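Local coordinates for Myo-inositol phosphohydrolase (Mitsuokella multacida, PDB 4WU3), which probably removes phosphate groups from inositol polyphosphates as a phytase of the protein tyrosine phosphatase-like type, and binds inositol tetrakisphosphate, at residues Asn457-Val470 and Asp481-Glu493. The protein carries 2 engineered substitutions. Residues are numbered along the deposited sequence; the frame is centred on the assembly and turned at random.
Sequences NSRLNAARGKSLIV and DPKPVKIESVMTE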
loop_
_atom_site.group_PDB
_atom_site.type_symbol
_atom_site.label_atom_id
_atom_site.label_comp_id
_atom_site.label_asym_id
_atom_site.label_seq_id
_atom_site.Cartn_x
_atom_site.Cartn_y
_atom_site.Cartn_z
ATOM N N ASN A 457 0.308 -9.753 -39.970
ATOM C CA ASN A 457 0.737 -9.362 -41.299
ATOM C C ASN A 457 1.459 -8.024 -41.259
ATOM O O ASN A 457 2.463 -7.827 -41.950
ATOM C CB ASN A 457 -0.454 -9.316 -42.254
ATOM C CG ASN A 457 -0.922 -10.704 -42.652
ATOM O OD1 ASN A 457 -0.129 -11.532 -43.095
ATOM N ND2 ASN A 457 -2.213 -10.962 -42.498
ATOM N N SER A 458 0.955 -7.125 -40.422
ATOM C CA SER A 458 1.469 -5.767 -40.357
ATOM C C SER A 458 2.877 -5.730 -39.787
ATOM O O SER A 458 3.755 -5.030 -40.308
ATOM C CB SER A 458 0.545 -4.896 -39.512
ATOM O OG SER A 458 1.008 -3.560 -39.480
ATOM N N ARG A 459 3.098 -6.492 -38.722
ATOM C CA ARG A 459 4.392 -6.473 -38.053
ATOM C C ARG A 459 5.461 -7.198 -38.862
ATOM O O ARG A 459 6.621 -6.782 -38.861
ATOM C CB ARG A 459 4.290 -7.058 -36.641
ATOM C CG ARG A 459 3.511 -6.176 -35.685
ATOM C CD ARG A 459 3.562 -6.667 -34.243
ATOM N NE ARG A 459 2.714 -5.848 -33.370
ATOM C CZ ARG A 459 3.086 -4.690 -32.830
ATOM N NH1 ARG A 459 4.301 -4.202 -33.046
ATOM N NH2 ARG A 459 2.243 -4.016 -32.064
ATOM N N LEU A 460 5.080 -8.278 -39.541
ATOM C CA LEU A 460 6.025 -9.019 -40.382
ATOM C C LEU A 460 6.467 -8.156 -41.569
ATOM O O LEU A 460 7.662 -8.036 -41.874
ATOM C CB LEU A 460 5.405 -10.328 -40.880
ATOM C CG LEU A 460 5.177 -11.397 -39.816
ATOM C CD1 LEU A 460 4.325 -12.532 -40.367
ATOM C CD2 LEU A 460 6.504 -11.923 -39.289
ATOM N N ASN A 461 5.495 -7.553 -42.241
ATOM C CA ASN A 461 5.797 -6.644 -43.336
ATOM C C ASN A 461 6.738 -5.531 -42.907
ATOM O O ASN A 461 7.766 -5.309 -43.551
ATOM C CB ASN A 461 4.513 -6.069 -43.911
ATOM C CG ASN A 461 3.729 -7.104 -44.681
ATOM O OD1 ASN A 461 4.293 -8.104 -45.132
ATOM N ND2 ASN A 461 2.430 -6.877 -44.842
ATOM N N ALA A 462 6.409 -4.885 -41.791
ATOM C CA ALA A 462 7.193 -3.770 -41.294
ATOM C C ALA A 462 8.621 -4.170 -40.952
ATOM O O ALA A 462 9.506 -3.317 -40.900
ATOM C CB ALA A 462 6.524 -3.163 -40.083
ATOM N N ALA A 463 8.850 -5.460 -40.733
ATOM C CA ALA A 463 10.173 -5.943 -40.351
ATOM C C ALA A 463 11.084 -6.171 -41.560
ATOM O O ALA A 463 12.307 -6.149 -41.421
ATOM C CB ALA A 463 10.057 -7.224 -39.540
ATOM N N ARG A 464 10.488 -6.406 -42.730
ATOM C CA ARG A 464 11.232 -6.627 -43.975
ATOM C C ARG A 464 12.333 -5.606 -44.142
ATOM O O ARG A 464 12.065 -4.419 -44.022
ATOM C CB ARG A 464 10.290 -6.449 -45.152
ATOM C CG ARG A 464 9.596 -7.696 -45.606
ATOM C CD ARG A 464 8.486 -7.356 -46.588
ATOM N NE ARG A 464 7.411 -8.336 -46.508
ATOM C CZ ARG A 464 7.593 -9.588 -46.881
ATOM N NH1 ARG A 464 8.778 -9.952 -47.326
ATOM N NH2 ARG A 464 6.616 -10.466 -46.810
ATOM N N GLY A 465 13.549 -6.073 -44.428
ATOM C CA GLY A 465 14.668 -5.208 -44.811
ATOM C C GLY A 465 15.280 -4.398 -43.683
ATOM O O GLY A 465 16.212 -3.629 -43.903
ATOM N N LYS A 466 14.755 -4.566 -42.474
ATOM C CA LYS A 466 15.251 -3.837 -41.320
ATOM C C LYS A 466 16.346 -4.634 -40.644
ATOM O O LYS A 466 16.491 -5.841 -40.868
ATOM C CB LYS A 466 14.133 -3.593 -40.313
ATOM C CG LYS A 466 13.003 -2.728 -40.829
ATOM C CD LYS A 466 13.385 -1.261 -40.837
ATOM C CE LYS A 466 12.178 -0.382 -41.115
ATOM N NZ LYS A 466 11.638 -0.589 -42.487
ATOM N N SER A 467 17.113 -3.948 -39.807
ATOM C CA SER A 467 18.089 -4.599 -38.960
ATOM C C SER A 467 17.555 -4.580 -37.531
ATOM O O SER A 467 17.460 -3.518 -36.922
ATOM C CB SER A 467 19.425 -3.869 -39.048
ATOM O OG SER A 467 20.361 -4.439 -38.153
ATOM N N LEU A 468 17.199 -5.754 -37.008
ATOM C CA LEU A 468 16.474 -5.864 -35.733
ATOM C C LEU A 468 17.090 -6.885 -34.785
ATOM O O LEU A 468 17.785 -7.805 -35.214
ATOM C CB LEU A 468 15.027 -6.306 -35.986
ATOM C CG LEU A 468 14.178 -5.488 -36.955
ATOM C CD1 LEU A 468 12.862 -6.197 -37.215
ATOM C CD2 LEU A 468 13.939 -4.090 -36.417
ATOM N N ILE A 469 16.810 -6.734 -33.493
ATOM C CA ILE A 469 17.180 -7.754 -32.519
ATOM C C ILE A 469 16.230 -8.944 -32.663
ATOM O O ILE A 469 15.013 -8.788 -32.582
ATOM C CB ILE A 469 17.096 -7.227 -31.079
ATOM C CG1 ILE A 469 18.017 -6.010 -30.882
ATOM C CG2 ILE A 469 17.427 -8.334 -30.090
ATOM C CD1 ILE A 469 19.502 -6.320 -30.808
ATOM N N VAL A 470 16.794 -10.121 -32.913
ATOM C CA VAL A 470 16.043 -11.370 -32.905
ATOM C C VAL A 470 16.810 -12.332 -32.016
ATOM O O VAL A 470 17.854 -12.848 -32.404
ATOM C CB VAL A 470 15.894 -11.983 -34.308
ATOM C CG1 VAL A 470 15.159 -13.312 -34.233
ATOM C CG2 VAL A 470 15.166 -11.029 -35.243
ATOM N N ASP A 481 22.607 -12.833 -25.554
ATOM C CA ASP A 481 23.560 -12.257 -26.498
ATOM C C ASP A 481 22.923 -11.536 -27.662
ATOM O O ASP A 481 23.335 -11.757 -28.793
ATOM C CB ASP A 481 24.434 -13.361 -27.073
ATOM C CG ASP A 481 25.435 -13.868 -26.081
ATOM O OD1 ASP A 481 26.248 -13.048 -25.603
ATOM O OD2 ASP A 481 25.411 -15.079 -25.773
ATOM N N PRO A 482 21.950 -10.646 -27.386
ATOM C CA PRO A 482 21.189 -9.950 -28.415
ATOM C C PRO A 482 22.036 -9.076 -29.326
ATOM O O PRO A 482 22.744 -8.181 -28.848
ATOM C CB PRO A 482 20.251 -9.047 -27.608
ATOM C CG PRO A 482 20.950 -8.820 -26.327
ATOM C CD PRO A 482 21.649 -10.118 -26.043
ATOM N N LYS A 483 21.928 -9.325 -30.628
ATOM C CA LYS A 483 22.589 -8.514 -31.646
ATOM C C LYS A 483 21.642 -8.256 -32.791
ATOM O O LYS A 483 20.797 -9.084 -33.123
ATOM C CB LYS A 483 23.810 -9.235 -32.208
ATOM C CG LYS A 483 24.644 -9.953 -31.155
ATOM C CD LYS A 483 25.879 -9.176 -30.725
ATOM C CE LYS A 483 26.656 -9.921 -29.645
ATOM N NZ LYS A 483 27.980 -9.277 -29.425
ATOM N N PRO A 484 21.781 -7.101 -33.422
ATOM C CA PRO A 484 20.901 -6.903 -34.544
ATOM C C PRO A 484 21.270 -7.886 -35.644
ATOM O O PRO A 484 22.415 -8.330 -35.723
ATOM C CB PRO A 484 21.174 -5.454 -34.969
ATOM C CG PRO A 484 22.027 -4.858 -33.895
ATOM C CD PRO A 484 22.727 -5.997 -33.232
ATOM N N VAL A 485 20.290 -8.263 -36.453
ATOM C CA VAL A 485 20.551 -9.056 -37.635
ATOM C C VAL A 485 19.688 -8.493 -38.744
ATOM O O VAL A 485 18.602 -7.971 -38.496
ATOM C CB VAL A 485 20.265 -10.557 -37.414
ATOM C CG1 VAL A 485 21.154 -11.102 -36.300
ATOM C CG2 VAL A 485 18.790 -10.793 -37.110
ATOM N N LYS A 486 20.193 -8.567 -39.968
ATOM C CA LYS A 486 19.502 -7.999 -41.109
ATOM C C LYS A 486 18.398 -8.952 -41.553
ATOM O O LYS A 486 18.650 -10.126 -41.805
ATOM C CB LYS A 486 20.499 -7.775 -42.250
ATOM C CG LYS A 486 19.927 -7.050 -43.452
ATOM C CD LYS A 486 19.643 -5.594 -43.133
ATOM C CE LYS A 486 19.169 -4.847 -44.364
ATOM N NZ LYS A 486 20.138 -5.001 -45.489
ATOM N N ILE A 487 17.177 -8.447 -41.652
ATOM C CA ILE A 487 16.048 -9.278 -42.044
ATOM C C ILE A 487 15.904 -9.244 -43.558
ATOM O O ILE A 487 15.435 -8.252 -44.111
ATOM C CB ILE A 487 14.736 -8.804 -41.384
ATOM C CG1 ILE A 487 14.890 -8.736 -39.863
ATOM C CG2 ILE A 487 13.593 -9.737 -41.753
ATOM C CD1 ILE A 487 15.516 -9.976 -39.257
ATOM N N GLU A 488 16.318 -10.326 -44.219
ATOM C CA GLU A 488 16.319 -10.389 -45.685
ATOM C C GLU A 488 15.007 -10.952 -46.231
ATOM O O GLU A 488 14.419 -10.372 -47.137
ATOM C CB GLU A 488 17.501 -11.221 -46.198
ATOM C CG GLU A 488 18.876 -10.703 -45.793
ATOM C CD GLU A 488 19.389 -9.562 -46.666
ATOM O OE1 GLU A 488 18.674 -9.139 -47.598
ATOM O OE2 GLU A 488 20.523 -9.092 -46.418
ATOM N N SER A 489 14.545 -12.077 -45.690
ATOM C CA SER A 489 13.270 -12.646 -46.133
ATOM C C SER A 489 12.240 -12.771 -45.006
ATOM O O SER A 489 12.575 -13.077 -43.854
ATOM C CB SER A 489 13.487 -14.007 -46.791
ATOM O OG SER A 489 13.873 -14.974 -45.838
ATOM N N VAL A 490 10.982 -12.553 -45.367
ATOM C CA VAL A 490 9.885 -12.571 -44.411
ATOM C C VAL A 490 8.636 -13.259 -44.976
ATOM O O VAL A 490 8.093 -12.818 -45.986
ATOM C CB VAL A 490 9.510 -11.140 -44.001
ATOM C CG1 VAL A 490 8.308 -11.152 -43.069
ATOM C CG2 VAL A 490 10.696 -10.463 -43.333
ATOM N N MET A 491 8.206 -14.345 -44.321
ATOM C CA MET A 491 6.975 -15.078 -44.662
ATOM C C MET A 491 6.084 -15.213 -43.422
ATOM O O MET A 491 6.575 -15.142 -42.288
ATOM C CB MET A 491 7.289 -16.503 -45.143
ATOM C CG MET A 491 8.176 -16.629 -46.368
ATOM S SD MET A 491 8.337 -18.368 -46.776
ATOM C CE MET A 491 9.776 -18.813 -45.796
ATOM N N THR A 492 4.784 -15.409 -43.640
ATOM C CA THR A 492 3.919 -15.952 -42.598
ATOM C C THR A 492 4.130 -17.453 -42.617
ATOM O O THR A 492 4.685 -17.993 -43.583
ATOM C CB THR A 492 2.416 -15.662 -42.823
ATOM O OG1 THR A 492 1.964 -16.277 -44.037
ATOM C CG2 THR A 492 2.164 -14.191 -42.900
ATOM N N GLU A 493 3.706 -18.131 -41.555
ATOM C CA GLU A 493 3.808 -19.590 -41.516
ATOM C C GLU A 493 2.895 -20.203 -42.566
ATOM O O GLU A 493 3.222 -21.228 -43.174
ATOM C CB GLU A 493 3.435 -20.137 -40.140
ATOM C CG GLU A 493 3.325 -21.651 -40.121
ATOM C CD GLU A 493 3.305 -22.232 -38.717
ATOM O OE1 GLU A 493 4.157 -21.832 -37.883
ATOM O OE2 GLU A 493 2.451 -23.112 -38.458
HETATM O O HOH W 1 20.263 -11.660 -31.417
#
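Val-490 splits its two methyls between the end of helix 449-463 and the arginine that follows it. CG1, anti to the backbone N (chi1 176°), lies 3.7 Å from Leu-460 CB, while CG2 meets Arg-464 CG at the same distance. The branched valine thus fills the corner between the helix and the arginine leaving it. Arg-464, exposed at the edge of the contact, can lay its aliphatic chain on the valine; one guanidinium face rests off-centre on Val-490 CB, and NH2 gives a weak, bent bond to Val-490 O (2.9 Å). At the guanidinium edge, Asn-461 OD1 weakly holds NE. Farther along, Thr-492 CG2 sits against Leu-460 CD1 at 3.7 Å, the two side chains crossing at nearly a right angle; the Thr-492 hydroxyl is left to N-cap helix 493-499. A type II turn from Ala-463 to Lys-466 then leads into strand 467-471, and Gly-465, with phi 74°, readily adopts the backbone shape needed there.

Strand 484-486 pairs antiparallel with this strand and forms one edge of a mixed sheet whose other edge within the chain is strand 490-491, in a region of the PTP-like phytase family. Leu-468 and Val-485 form its hydrogen-bonded pair, Val-485 N lying 2.8 Å from Leu-468 O. Ile-487 bridges turn and sheet: its N bonds almost straight to Lys-466 O (2.8 Å, 168°), and its side chain turns inward, with CB beside Ala-463 O, CG1 near Leu-468 CD1 and CD1 near Val-470 CG2. Shortening this isoleucine to alanine would probably open a gap between the turn and the Leu-468 and Val-470 side chains. At the strand's far end, Ile-469 CD1 rides over the Lys-483 to Pro-484 peptide, 3.5 Å from Lys-483 C, as CG2 lies alongside Pro-482 CB, and a water links Val-470 O to Lys-483 N.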